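Local coordinates for replication initiator protein (Staphylococcus aureus subsp. aureus, PDB 4PTA), which probably recognises the replication origin of staphylococcal multiresistance plasmids and assembles on it to start their replication, at residues 20-25 with 117-122; 33-38 with 79-84; 73-78 with 83-88. One frame throughout, in Å; residues are numbered along the deposited sequence.

Interaction 1 of 3, residues 20-25 with 117-122; sequences PKVFFT and KNDIYE
Thr25, in the loop that follows the short 3-10 turn 21-23, comes closest to the first turn of helix 117-127, where its CA lies 5.8 Å from the CA of Asp119. The CB of Thr25 points at the helix, and its two branches find different partners. Its hydroxyl OG1, held between the backbone N and the carbonyl carbon (chi1 57°), donates a weak hydrogen bond to Asp119 OD1 at 3.3 Å, from a position tilted out of the carboxylate plane. The methyl CG2 instead lies against the CB of Glu122, one helical turn further on, at 3.7 Å, where the two side chains run past each other in opposite senses. Val22 adds a second apolar contact: CG2 sits squarely over a face of the Asp119 carboxylate, 3.7 Å from its CG and almost equally far from both oxygens. The methyl covers that face, while the Thr25 hydroxyl lies beyond OD1, lifted toward the same side. Asp119 OD2 takes hydrogen bonds from Asn26 ND2 and from the backbone N of Thr116, and Val22 also rests on Pro113 and Ile115. Next to the contact, Lys21 makes salt bridges with Glu127 of the same helix and Asp45 of the second subunit. The contact thus ties the C-terminal helix to the loop after strand 16-20, whose Pro20 pairs in an antiparallel ladder with a strand of the second subunit. Chemically, the buried Asp119 is a polar hub, its OD2 gripped by two nitrogen donors and its OD1 more loosely by a hydroxyl. Through Thr116 N it closes back on the residue before its helix, and these bonds, with the helix N-terminus, would be expected to stabilise its negative charge.

Interaction 2 of 3, residues 33-38 with 79-84; sequences SNDAKI and NKKITK
The carboxylate of Asp35 has the aliphatic chain of Lys81 over one face, with CD 4.2 Å from Asp35 CG, while Lys84 brings its ammonium to the OD2 end. The Asp35 side chain crosses each lysine at about a right angle. Lys84 NZ is 3.8 Å from OD2, a long salt bridge. Lys81 bends at its third torsion (chi3 -62°), and its NZ remains 4.9 Å from Asp35 OD1, too far for a salt bridge, so at most a weak electrostatic attraction acts there. Lys84, by contrast, stays extended beyond CG, long enough to span the gap between the helices and reach Ser33 as well. Its NZ touches Ser33 CB at 3.5 Å, and its CE lies 3.6 Å from Ser33 OG. That hydroxyl is committed to other partners: it is hydrogen-bonded to Glu88 of helix 79-91, and as N-cap of helix 34-44 it accepts a weak bond from Ala36 N, at 3.3 Å with an N-H...O angle of 145°. Charged and polar groups therefore close the outer side of the packing between helices 34-44 and 79-91, while Ala36 rests on Glu88 and Leu89 of the latter. The packing of helix 34-44 on helix 79-91, probably the second helix of a helix-turn-helix, is consistent with the HTH-clan family, and the hairpin of strands 95-97 and 108-110 that follows suggests a winged helix.

Interaction 3 of 3, residues 73-78 with 83-88; sequences VILNCG and TKIKKE
A single methyl group carries the whole apolar contact: Ile85 CD1 meets both Leu75 CD1, at 4.0 Å, and Cys77 SG, at 4.1 Å. The two partners subtend an angle of about 71° at that methyl and come from two residues of the turn between helices 68-74 and 79-91, one on each side of Asn76. Leu75 and Ile85 approach tip to tip, each pointing its CB at the other segment. In Ile85 the CG1 branch is turned anti to the carbonyl carbon (chi1 -71°), and the nearly straight second torsion then sends CD1 outward to the turn. Cys77 SG reaches the same methyl beside Leu75. A Schellman motif shapes the backbone between the two partners: Asn76, with positive phi (47°), ends helix 68-74 as Cys77 N bonds back to Glu72 O and Asn76 N makes a weak bond to Val73 O. The chain leaves the helix there, and Gly78 then takes the N-cap position of the next helix. Around the trio, Leu75 also packs on Ile42 and Ile85 on Ala39, both from helix 34-44, so the turn is seated on a small hydrophobic core shared by three helices. Two helices joined by a short turn and packed against a third are consistent with the helix-turn-helix of this HTH-clan family, in which helix 79-91 would by analogy be the probable DNA-recognition helix.

Interactions 2 and 3 belong to one helical domain: their centres are 4 Å apart, they share Thr83 and Lys84, and both use helix 79-91. Asp35 O packed near Ile85 CD1, and Cys77 SG packed on Ile82 CG2, join them directly. Along the chain both are nested inside the long loop closed by interaction 1, whose centre lies 21 Å from that of interaction 2 and 24 Å from that of interaction 3. Lys37 bridges interactions 1 and 2, bonding to Phe23 O and meeting the Phe24 ring. Interactions 1 and 2 both touch the second subunit; helix 34-44, which packs on the probable recognition helix 79-91, thus also reaches that subunit.

Interaction 1 of 3, residues 20-25 with 117-122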
ATOM      1  N   PRO A  20      -3.939 -11.538   3.486  1.00 23.74           N
ATOM      2  CA  PRO A  20      -2.627 -12.194   3.461  1.00 25.05           C
ATOM      3  C   PRO A  20      -2.579 -13.272   2.386  1.00 25.64           C
ATOM      4  O   PRO A  20      -3.420 -14.172   2.381  1.00 22.14           O
ATOM      5  CB  PRO A  20      -2.540 -12.834   4.847  1.00 25.58           C
ATOM      6  CG  PRO A  20      -3.392 -11.967   5.704  1.00 17.63           C
ATOM      7  CD  PRO A  20      -4.529 -11.522   4.831  1.00 19.25           C
ATOM      8  N   LYS A  21      -1.611 -13.175   1.482  1.00 26.46           N
ATOM      9  CA  LYS A  21      -1.477 -14.149   0.406  1.00 28.50           C
ATOM     10  C   LYS A  21      -1.099 -15.525   0.948  1.00 31.00           C
ATOM     11  O   LYS A  21      -1.336 -16.542   0.297  1.00 32.72           O
ATOM     12  CB  LYS A  21      -0.434 -13.695  -0.615  1.00 25.02           C
ATOM     13  CG  LYS A  21      -0.817 -12.463  -1.413  1.00 22.07           C
ATOM     14  CD  LYS A  21       0.235 -12.162  -2.469  1.00 21.38           C
ATOM     15  CE  LYS A  21      -0.012 -10.831  -3.138  1.00 20.15           C
ATOM     16  NZ  LYS A  21       0.993 -10.596  -4.212  1.00 28.19           N
ATOM     17  N   VAL A  22      -0.501 -15.557   2.134  1.00 27.44           N
ATOM     18  CA  VAL A  22      -0.115 -16.829   2.730  1.00 28.72           C
ATOM     19  C   VAL A  22      -1.356 -17.648   3.084  1.00 30.09           C
ATOM     20  O   VAL A  22      -1.284 -18.866   3.219  1.00 30.96           O
ATOM     21  CB  VAL A  22       0.802 -16.649   3.964  1.00 23.29           C
ATOM     22  CG1 VAL A  22       0.089 -15.874   5.060  1.00 28.56           C
ATOM     23  CG2 VAL A  22       1.264 -17.998   4.474  1.00 28.43           C
ATOM     24  N   PHE A  23      -2.501 -16.980   3.209  1.00 24.45           N
ATOM     25  CA  PHE A  23      -3.758 -17.684   3.445  1.00 34.03           C
ATOM     26  C   PHE A  23      -4.092 -18.629   2.288  1.00 30.34           C
ATOM     27  O   PHE A  23      -5.060 -19.382   2.357  1.00 35.80           O
ATOM     28  CB  PHE A  23      -4.917 -16.700   3.652  1.00 23.91           C
ATOM     29  CG  PHE A  23      -4.944 -16.055   5.011  1.00 26.27           C
ATOM     30  CD1 PHE A  23      -3.942 -16.300   5.933  1.00 26.71           C
ATOM     31  CD2 PHE A  23      -5.981 -15.206   5.367  1.00 26.91           C
ATOM     32  CE1 PHE A  23      -3.969 -15.703   7.184  1.00 28.53           C
ATOM     33  CE2 PHE A  23      -6.018 -14.610   6.616  1.00 22.12           C
ATOM     34  CZ  PHE A  23      -5.010 -14.858   7.524  1.00 24.18           C
ATOM     35  N   PHE A  24      -3.290 -18.589   1.230  1.00 22.35           N
ATOM     36  CA  PHE A  24      -3.597 -19.338   0.020  1.00 29.44           C
ATOM     37  C   PHE A  24      -2.429 -20.215  -0.427  1.00 37.75           C
ATOM     38  O   PHE A  24      -2.418 -20.730  -1.543  1.00 39.40           O
ATOM     39  CB  PHE A  24      -4.031 -18.376  -1.091  1.00 27.77           C
ATOM     40  CG  PHE A  24      -5.207 -17.518  -0.711  1.00 30.67           C
ATOM     41  CD1 PHE A  24      -5.024 -16.342  -0.004  1.00 24.35           C
ATOM     42  CD2 PHE A  24      -6.497 -17.901  -1.039  1.00 24.54           C
ATOM     43  CE1 PHE A  24      -6.097 -15.568   0.362  1.00 19.24           C
ATOM     44  CE2 PHE A  24      -7.572 -17.126  -0.679  1.00 27.14           C
ATOM     45  CZ  PHE A  24      -7.374 -15.959   0.023  1.00 26.56           C
ATOM     46  N   THR A  25      -1.453 -20.394   0.458  1.00 36.03           N
ATOM     47  CA  THR A  25      -0.309 -21.251   0.166  1.00 39.32           C
ATOM     48  C   THR A  25       0.016 -22.166   1.350  1.00 40.14           C
ATOM     49  O   THR A  25       0.373 -23.329   1.169  1.00 44.52           O
ATOM     50  CB  THR A  25       0.941 -20.426  -0.212  1.00 39.79           C
ATOM     51  OG1 THR A  25       1.256 -19.516   0.846  1.00 41.27           O
ATOM     52  CG2 THR A  25       0.699 -19.636  -1.487  1.00 39.70           C
ATOM     53  N   LYS A 117       9.689 -21.431   4.310  1.00 47.75           N
ATOM     54  CA  LYS A 117      10.432 -21.445   3.056  1.00 51.16           C
ATOM     55  C   LYS A 117       9.546 -21.895   1.897  1.00 47.17           C
ATOM     56  O   LYS A 117       9.717 -21.446   0.765  1.00 40.09           O
ATOM     57  CB  LYS A 117      11.658 -22.355   3.162  1.00 55.47           C
ATOM     58  CG  LYS A 117      12.717 -21.882   4.147  1.00 74.27           C
ATOM     59  CD  LYS A 117      13.959 -22.759   4.064  1.00 91.32           C
ATOM     60  CE  LYS A 117      15.018 -22.342   5.073  1.00 94.94           C
ATOM     61  NZ  LYS A 117      16.258 -23.159   4.935  1.00 78.08           N
ATOM     62  N   ASN A 118       8.596 -22.784   2.180  1.00 50.91           N
ATOM     63  CA  ASN A 118       7.686 -23.257   1.146  1.00 44.22           C
ATOM     64  C   ASN A 118       6.665 -22.191   0.774  1.00 52.29           C
ATOM     65  O   ASN A 118       6.380 -21.988  -0.405  1.00 51.49           O
ATOM     66  CB  ASN A 118       6.985 -24.549   1.572  1.00 57.16           C
ATOM     67  CG  ASN A 118       6.215 -25.196   0.431  1.00 66.79           C
ATOM     68  OD1 ASN A 118       6.802 -25.821  -0.456  1.00 66.55           O
ATOM     69  ND2 ASN A 118       4.894 -25.047   0.448  1.00 55.57           N
ATOM     70  N   ASP A 119       6.121 -21.509   1.779  1.00 46.59           N
ATOM     71  CA  ASP A 119       5.227 -20.385   1.532  1.00 43.69           C
ATOM     72  C   ASP A 119       5.892 -19.407   0.572  1.00 49.11           C
ATOM     73  O   ASP A 119       5.305 -19.007  -0.431  1.00 42.26           O
ATOM     74  CB  ASP A 119       4.868 -19.676   2.838  1.00 38.90           C
ATOM     75  CG  ASP A 119       3.933 -20.493   3.705  1.00 48.03           C
ATOM     76  OD1 ASP A 119       3.007 -21.116   3.148  1.00 49.95           O
ATOM     77  OD2 ASP A 119       4.123 -20.512   4.941  1.00 41.72           O
ATOM     78  N   ILE A 120       7.126 -19.031   0.890  1.00 41.45           N
ATOM     79  CA  ILE A 120       7.906 -18.163   0.024  1.00 47.45           C
ATOM     80  C   ILE A 120       7.944 -18.712  -1.405  1.00 51.73           C
ATOM     81  O   ILE A 120       7.534 -18.034  -2.348  1.00 55.90           O
ATOM     82  CB  ILE A 120       9.332 -17.969   0.576  1.00 46.94           C
ATOM     83  CG1 ILE A 120       9.275 -17.221   1.911  1.00 44.31           C
ATOM     84  CG2 ILE A 120      10.207 -17.231  -0.431  1.00 38.15           C
ATOM     85  CD1 ILE A 120      10.580 -17.223   2.688  1.00 45.65           C
ATOM     86  N   TYR A 121       8.416 -19.947  -1.554  1.00 43.48           N
ATOM     87  CA  TYR A 121       8.476 -20.596  -2.860  1.00 56.55           C
ATOM     88  C   TYR A 121       7.129 -20.542  -3.580  1.00 61.77           C
ATOM     89  O   TYR A 121       7.040 -20.106  -4.730  1.00 52.44           O
ATOM     90  CB  TYR A 121       8.941 -22.044  -2.710  1.00 53.48           C
ATOM     91  CG  TYR A 121       8.828 -22.860  -3.977  1.00 67.83           C
ATOM     92  CD1 TYR A 121       9.617 -22.573  -5.083  1.00 70.04           C
ATOM     93  CD2 TYR A 121       7.939 -23.924  -4.065  1.00 65.93           C
ATOM     94  CE1 TYR A 121       9.519 -23.317  -6.244  1.00 82.76           C
ATOM     95  CE2 TYR A 121       7.835 -24.676  -5.221  1.00 76.80           C
ATOM     96  CZ  TYR A 121       8.627 -24.367  -6.308  1.00 88.84           C
ATOM     97  OH  TYR A 121       8.528 -25.110  -7.464  1.00105.21           O
ATOM     98  N   GLU A 122       6.083 -20.987  -2.889  1.00 50.96           N
ATOM     99  CA  GLU A 122       4.726 -20.950  -3.417  1.00 50.29           C
ATOM    100  C   GLU A 122       4.273 -19.534  -3.775  1.00 62.70           C
ATOM    101  O   GLU A 122       3.731 -19.307  -4.858  1.00 63.55           O
ATOM    102  CB  GLU A 122       3.752 -21.576  -2.419  1.00 45.36           C
ATOM    103  CG  GLU A 122       3.705 -23.083  -2.499  1.00 65.48           C
ATOM    104  CD  GLU A 122       3.342 -23.561  -3.888  1.00 68.03           C
ATOM    105  OE1 GLU A 122       2.280 -23.149  -4.404  1.00 59.26           O
ATOM    106  OE2 GLU A 122       4.126 -24.338  -4.470  1.00 72.49           O
TER

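Interaction 2 of 3, residues 33-38 with 79-84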
ATOM      1  N   SER A  33     -12.132 -21.305   6.112  1.00 40.63           N
ATOM      2  CA  SER A  33     -13.259 -20.851   5.310  1.00 43.54           C
ATOM      3  C   SER A  33     -13.017 -19.417   4.864  1.00 42.27           C
ATOM      4  O   SER A  33     -12.436 -18.617   5.598  1.00 37.76           O
ATOM      5  CB  SER A  33     -14.554 -20.917   6.118  1.00 29.29           C
ATOM      6  OG  SER A  33     -14.600 -19.878   7.080  1.00 32.08           O
ATOM      7  N   ASN A  34     -13.471 -19.093   3.660  1.00 38.17           N
ATOM      8  CA  ASN A  34     -13.357 -17.735   3.146  1.00 31.92           C
ATOM      9  C   ASN A  34     -13.933 -16.696   4.112  1.00 26.64           C
ATOM     10  O   ASN A  34     -13.452 -15.567   4.179  1.00 35.38           O
ATOM     11  CB  ASN A  34     -14.020 -17.628   1.772  1.00 27.93           C
ATOM     12  CG  ASN A  34     -13.286 -18.420   0.707  1.00 39.37           C
ATOM     13  OD1 ASN A  34     -12.079 -18.645   0.807  1.00 37.70           O
ATOM     14  ND2 ASN A  34     -14.012 -18.840  -0.323  1.00 44.55           N
ATOM     15  N   ASP A  35     -14.953 -17.080   4.869  1.00 26.30           N
ATOM     16  CA  ASP A  35     -15.547 -16.167   5.840  1.00 39.43           C
ATOM     17  C   ASP A  35     -14.520 -15.748   6.892  1.00 36.15           C
ATOM     18  O   ASP A  35     -14.515 -14.608   7.344  1.00 35.78           O
ATOM     19  CB  ASP A  35     -16.763 -16.799   6.526  1.00 42.00           C
ATOM     20  CG  ASP A  35     -17.840 -17.228   5.542  1.00 57.18           C
ATOM     21  OD1 ASP A  35     -18.233 -16.412   4.681  1.00 48.40           O
ATOM     22  OD2 ASP A  35     -18.294 -18.390   5.633  1.00 55.80           O
ATOM     23  N   ALA A  36     -13.654 -16.678   7.283  1.00 37.72           N
ATOM     24  CA  ALA A  36     -12.640 -16.405   8.300  1.00 38.37           C
ATOM     25  C   ALA A  36     -11.437 -15.659   7.716  1.00 34.35           C
ATOM     26  O   ALA A  36     -10.887 -14.761   8.354  1.00 21.09           O
ATOM     27  CB  ALA A  36     -12.200 -17.692   8.978  1.00 30.40           C
ATOM     28  N   LYS A  37     -11.032 -16.036   6.506  1.00 30.50           N
ATOM     29  CA  LYS A  37      -9.983 -15.318   5.802  1.00 24.07           C
ATOM     30  C   LYS A  37     -10.364 -13.853   5.625  1.00 32.71           C
ATOM     31  O   LYS A  37      -9.584 -12.957   5.947  1.00 35.45           O
ATOM     32  CB  LYS A  37      -9.714 -15.949   4.442  1.00 21.81           C
ATOM     33  CG  LYS A  37      -9.326 -17.398   4.505  1.00 19.88           C
ATOM     34  CD  LYS A  37      -8.883 -17.884   3.144  1.00 34.43           C
ATOM     35  CE  LYS A  37      -8.343 -19.302   3.220  1.00 40.87           C
ATOM     36  NZ  LYS A  37      -7.902 -19.773   1.882  1.00 41.51           N
ATOM     37  N   ILE A  38     -11.569 -13.608   5.116  1.00 25.17           N
ATOM     38  CA  ILE A  38     -12.035 -12.241   4.922  1.00 26.61           C
ATOM     39  C   ILE A  38     -12.232 -11.533   6.259  1.00 27.59           C
ATOM     40  O   ILE A  38     -11.946 -10.343   6.382  1.00 35.25           O
ATOM     41  CB  ILE A  38     -13.343 -12.190   4.109  1.00 25.71           C
ATOM     42  CG1 ILE A  38     -13.090 -12.620   2.664  1.00 24.77           C
ATOM     43  CG2 ILE A  38     -13.937 -10.788   4.152  1.00 20.51           C
ATOM     44  CD1 ILE A  38     -14.338 -13.053   1.930  1.00 23.89           C
ATOM     45  N   ASN A  79     -24.300 -14.363  14.817  1.00 50.70           N
ATOM     46  CA  ASN A  79     -23.480 -14.905  15.899  1.00 62.02           C
ATOM     47  C   ASN A  79     -23.129 -16.383  15.719  1.00 58.08           C
ATOM     48  O   ASN A  79     -22.152 -16.870  16.287  1.00 49.39           O
ATOM     49  CB  ASN A  79     -24.125 -14.644  17.267  1.00 67.21           C
ATOM     50  CG  ASN A  79     -25.627 -14.848  17.259  1.00 68.25           C
ATOM     51  OD1 ASN A  79     -26.134 -15.791  16.651  1.00 71.61           O
ATOM     52  ND2 ASN A  79     -26.350 -13.958  17.932  1.00 56.09           N
ATOM     53  N   LYS A  80     -23.924 -17.091  14.924  1.00 62.91           N
ATOM     54  CA  LYS A  80     -23.615 -18.472  14.576  1.00 63.94           C
ATOM     55  C   LYS A  80     -22.326 -18.519  13.766  1.00 58.37           C
ATOM     56  O   LYS A  80     -21.442 -19.335  14.025  1.00 65.97           O
ATOM     57  CB  LYS A  80     -24.759 -19.087  13.766  1.00 72.56           C
ATOM     58  CG  LYS A  80     -25.546 -20.170  14.495  1.00 77.28           C
ATOM     59  CD  LYS A  80     -24.848 -21.521  14.424  1.00 82.48           C
ATOM     60  CE  LYS A  80     -25.749 -22.631  14.947  1.00 97.59           C
ATOM     61  NZ  LYS A  80     -25.157 -23.985  14.747  1.00 96.75           N
ATOM     62  N   LYS A  81     -22.228 -17.626  12.787  1.00 60.26           N
ATOM     63  CA  LYS A  81     -21.079 -17.586  11.893  1.00 53.39           C
ATOM     64  C   LYS A  81     -19.817 -17.074  12.586  1.00 48.72           C
ATOM     65  O   LYS A  81     -18.742 -17.645  12.411  1.00 45.19           O
ATOM     66  CB  LYS A  81     -21.392 -16.740  10.656  1.00 52.23           C
ATOM     67  CG  LYS A  81     -20.396 -16.907   9.523  1.00 56.83           C
ATOM     68  CD  LYS A  81     -20.944 -16.346   8.226  1.00 61.03           C
ATOM     69  CE  LYS A  81     -22.205 -17.082   7.801  1.00 73.09           C
ATOM     70  NZ  LYS A  81     -22.771 -16.540   6.531  1.00 69.70           N
ATOM     71  N   ILE A  82     -19.942 -16.006  13.370  1.00 41.18           N
ATOM     72  CA  ILE A  82     -18.774 -15.439  14.038  1.00 42.88           C
ATOM     73  C   ILE A  82     -18.165 -16.434  15.018  1.00 52.91           C
ATOM     74  O   ILE A  82     -16.947 -16.479  15.192  1.00 54.89           O
ATOM     75  CB  ILE A  82     -19.078 -14.105  14.758  1.00 46.80           C
ATOM     76  CG1 ILE A  82     -18.680 -14.185  16.235  1.00 42.88           C
ATOM     77  CG2 ILE A  82     -20.534 -13.724  14.603  1.00 50.23           C
ATOM     78  CD1 ILE A  82     -18.891 -12.894  16.993  1.00 54.53           C
ATOM     79  N   THR A  83     -19.018 -17.229  15.654  1.00 60.18           N
ATOM     80  CA  THR A  83     -18.560 -18.305  16.522  1.00 47.09           C
ATOM     81  C   THR A  83     -17.632 -19.231  15.743  1.00 47.52           C
ATOM     82  O   THR A  83     -16.520 -19.533  16.184  1.00 42.35           O
ATOM     83  CB  THR A  83     -19.748 -19.098  17.099  1.00 52.68           C
ATOM     84  OG1 THR A  83     -20.232 -18.439  18.277  1.00 51.59           O
ATOM     85  CG2 THR A  83     -19.332 -20.516  17.457  1.00 51.61           C
ATOM     86  N   LYS A  84     -18.091 -19.665  14.575  1.00 31.05           N
ATOM     87  CA  LYS A  84     -17.270 -20.477  13.687  1.00 43.08           C
ATOM     88  C   LYS A  84     -15.992 -19.739  13.288  1.00 54.44           C
ATOM     89  O   LYS A  84     -14.930 -20.351  13.145  1.00 51.48           O
ATOM     90  CB  LYS A  84     -18.065 -20.867  12.437  1.00 35.12           C
ATOM     91  CG  LYS A  84     -17.229 -21.502  11.340  1.00 39.39           C
ATOM     92  CD  LYS A  84     -17.980 -21.531  10.021  1.00 45.14           C
ATOM     93  CE  LYS A  84     -17.041 -21.835   8.859  1.00 54.53           C
ATOM     94  NZ  LYS A  84     -17.702 -21.641   7.532  1.00 58.42           N
TER

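Interaction 3 of 3, residues 73-78 with 83-88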
ATOM      1  N   VAL A  73     -22.012  -6.680  13.331  1.00 47.39           N
ATOM      2  CA  VAL A  73     -22.157  -5.596  12.366  1.00 50.58           C
ATOM      3  C   VAL A  73     -20.877  -5.404  11.559  1.00 54.37           C
ATOM      4  O   VAL A  73     -20.923  -5.164  10.353  1.00 52.99           O
ATOM      5  CB  VAL A  73     -22.536  -4.262  13.048  1.00 58.15           C
ATOM      6  CG1 VAL A  73     -21.626  -3.981  14.230  1.00 42.47           C
ATOM      7  CG2 VAL A  73     -22.482  -3.112  12.046  1.00 56.02           C
ATOM      8  N   ILE A  74     -19.737  -5.520  12.235  1.00 49.37           N
ATOM      9  CA  ILE A  74     -18.433  -5.324  11.609  1.00 43.44           C
ATOM     10  C   ILE A  74     -18.172  -6.321  10.487  1.00 47.81           C
ATOM     11  O   ILE A  74     -17.642  -5.958   9.434  1.00 44.21           O
ATOM     12  CB  ILE A  74     -17.289  -5.428  12.640  1.00 52.32           C
ATOM     13  CG1 ILE A  74     -17.288  -4.206  13.558  1.00 38.63           C
ATOM     14  CG2 ILE A  74     -15.943  -5.561  11.941  1.00 44.90           C
ATOM     15  CD1 ILE A  74     -16.229  -4.265  14.638  1.00 46.50           C
ATOM     16  N   LEU A  75     -18.536  -7.578  10.715  1.00 32.68           N
ATOM     17  CA  LEU A  75     -18.307  -8.617   9.718  1.00 43.31           C
ATOM     18  C   LEU A  75     -19.581  -8.905   8.933  1.00 49.74           C
ATOM     19  O   LEU A  75     -19.585  -9.730   8.015  1.00 47.87           O
ATOM     20  CB  LEU A  75     -17.779  -9.895  10.376  1.00 44.56           C
ATOM     21  CG  LEU A  75     -16.614  -9.707  11.351  1.00 49.41           C
ATOM     22  CD1 LEU A  75     -16.139 -11.048  11.888  1.00 40.09           C
ATOM     23  CD2 LEU A  75     -15.470  -8.961  10.690  1.00 39.89           C
ATOM     24  N   ASN A  76     -20.656  -8.211   9.299  1.00 50.61           N
ATOM     25  CA  ASN A  76     -21.967  -8.425   8.699  1.00 40.73           C
ATOM     26  C   ASN A  76     -22.336  -9.900   8.614  1.00 46.99           C
ATOM     27  O   ASN A  76     -22.444 -10.464   7.525  1.00 52.03           O
ATOM     28  CB  ASN A  76     -22.046  -7.792   7.312  1.00 44.82           C
ATOM     29  CG  ASN A  76     -23.474  -7.637   6.831  1.00 46.70           C
ATOM     30  OD1 ASN A  76     -24.328  -7.120   7.551  1.00 54.91           O
ATOM     31  ND2 ASN A  76     -23.748  -8.104   5.619  1.00 56.22           N
ATOM     32  N   CYS A  77     -22.521 -10.524   9.771  1.00 41.80           N
ATOM     33  CA  CYS A  77     -22.934 -11.917   9.822  1.00 46.87           C
ATOM     34  C   CYS A  77     -23.523 -12.233  11.189  1.00 48.92           C
ATOM     35  O   CYS A  77     -23.386 -11.447  12.126  1.00 50.27           O
ATOM     36  CB  CYS A  77     -21.757 -12.841   9.508  1.00 50.65           C
ATOM     37  SG  CYS A  77     -20.361 -12.668  10.632  1.00 66.04           S
ATOM     38  N   GLY A  78     -24.184 -13.380  11.297  1.00 46.92           N
ATOM     39  CA  GLY A  78     -24.836 -13.769  12.534  1.00 58.43           C
ATOM     40  C   GLY A  78     -23.883 -14.360  13.553  1.00 58.73           C
ATOM     41  O   GLY A  78     -22.792 -14.811  13.202  1.00 57.33           O
ATOM     42  N   THR A  83     -19.018 -17.229  15.654  1.00 60.18           N
ATOM     43  CA  THR A  83     -18.560 -18.305  16.522  1.00 47.09           C
ATOM     44  C   THR A  83     -17.632 -19.231  15.743  1.00 47.52           C
ATOM     45  O   THR A  83     -16.520 -19.533  16.184  1.00 42.35           O
ATOM     46  CB  THR A  83     -19.748 -19.098  17.099  1.00 52.68           C
ATOM     47  OG1 THR A  83     -20.232 -18.439  18.277  1.00 51.59           O
ATOM     48  CG2 THR A  83     -19.332 -20.516  17.457  1.00 51.61           C
ATOM     49  N   LYS A  84     -18.091 -19.665  14.575  1.00 31.05           N
ATOM     50  CA  LYS A  84     -17.270 -20.477  13.687  1.00 43.08           C
ATOM     51  C   LYS A  84     -15.992 -19.739  13.288  1.00 54.44           C
ATOM     52  O   LYS A  84     -14.930 -20.351  13.145  1.00 51.48           O
ATOM     53  CB  LYS A  84     -18.065 -20.867  12.437  1.00 35.12           C
ATOM     54  CG  LYS A  84     -17.229 -21.502  11.340  1.00 39.39           C
ATOM     55  CD  LYS A  84     -17.980 -21.531  10.021  1.00 45.14           C
ATOM     56  CE  LYS A  84     -17.041 -21.835   8.859  1.00 54.53           C
ATOM     57  NZ  LYS A  84     -17.702 -21.641   7.532  1.00 58.42           N
ATOM     58  N   ILE A  85     -16.102 -18.423  13.111  1.00 46.56           N
ATOM     59  CA  ILE A  85     -14.973 -17.602  12.677  1.00 46.41           C
ATOM     60  C   ILE A  85     -13.870 -17.541  13.724  1.00 33.89           C
ATOM     61  O   ILE A  85     -12.712 -17.834  13.431  1.00 31.40           O
ATOM     62  CB  ILE A  85     -15.413 -16.166  12.334  1.00 39.46           C
ATOM     63  CG1 ILE A  85     -16.232 -16.152  11.045  1.00 39.14           C
ATOM     64  CG2 ILE A  85     -14.200 -15.255  12.202  1.00 36.15           C
ATOM     65  CD1 ILE A  85     -16.847 -14.810  10.736  1.00 39.44           C
ATOM     66  N   LYS A  86     -14.234 -17.147  14.941  1.00 28.89           N
ATOM     67  CA  LYS A  86     -13.277 -17.083  16.035  1.00 38.31           C
ATOM     68  C   LYS A  86     -12.601 -18.429  16.237  1.00 50.14           C
ATOM     69  O   LYS A  86     -11.375 -18.522  16.251  1.00 55.13           O
ATOM     70  CB  LYS A  86     -13.966 -16.678  17.332  1.00 30.25           C
ATOM     71  CG  LYS A  86     -14.614 -15.314  17.301  1.00 36.61           C
ATOM     72  CD  LYS A  86     -15.103 -14.948  18.688  1.00 47.33           C
ATOM     73  CE  LYS A  86     -15.777 -13.595  18.701  1.00 63.58           C
ATOM     74  NZ  LYS A  86     -16.189 -13.191  20.078  1.00 64.04           N
ATOM     75  N   LYS A  87     -13.410 -19.473  16.395  1.00 42.88           N
ATOM     76  CA  LYS A  87     -12.888 -20.810  16.640  1.00 44.88           C
ATOM     77  C   LYS A  87     -11.917 -21.226  15.546  1.00 38.30           C
ATOM     78  O   LYS A  87     -10.920 -21.899  15.810  1.00 37.49           O
ATOM     79  CB  LYS A  87     -14.026 -21.827  16.753  1.00 61.15           C
ATOM     80  CG  LYS A  87     -14.839 -21.691  18.030  1.00 73.33           C
ATOM     81  CD  LYS A  87     -15.963 -22.711  18.101  1.00 78.05           C
ATOM     82  CE  LYS A  87     -16.820 -22.480  19.336  1.00 65.76           C
ATOM     83  NZ  LYS A  87     -18.021 -23.356  19.367  1.00 58.08           N
ATOM     84  N   GLU A  88     -12.217 -20.819  14.318  1.00 34.41           N
ATOM     85  CA  GLU A  88     -11.368 -21.148  13.179  1.00 34.30           C
ATOM     86  C   GLU A  88     -10.033 -20.417  13.241  1.00 33.70           C
ATOM     87  O   GLU A  88      -8.985 -21.014  13.003  1.00 39.47           O
ATOM     88  CB  GLU A  88     -12.082 -20.818  11.872  1.00 33.95           C
ATOM     89  CG  GLU A  88     -12.442 -22.033  11.051  1.00 37.54           C
ATOM     90  CD  GLU A  88     -13.174 -21.672   9.779  1.00 48.48           C
ATOM     91  OE1 GLU A  88     -13.931 -20.677   9.791  1.00 52.85           O
ATOM     92  OE2 GLU A  88     -12.990 -22.379   8.767  1.00 57.72           O
TER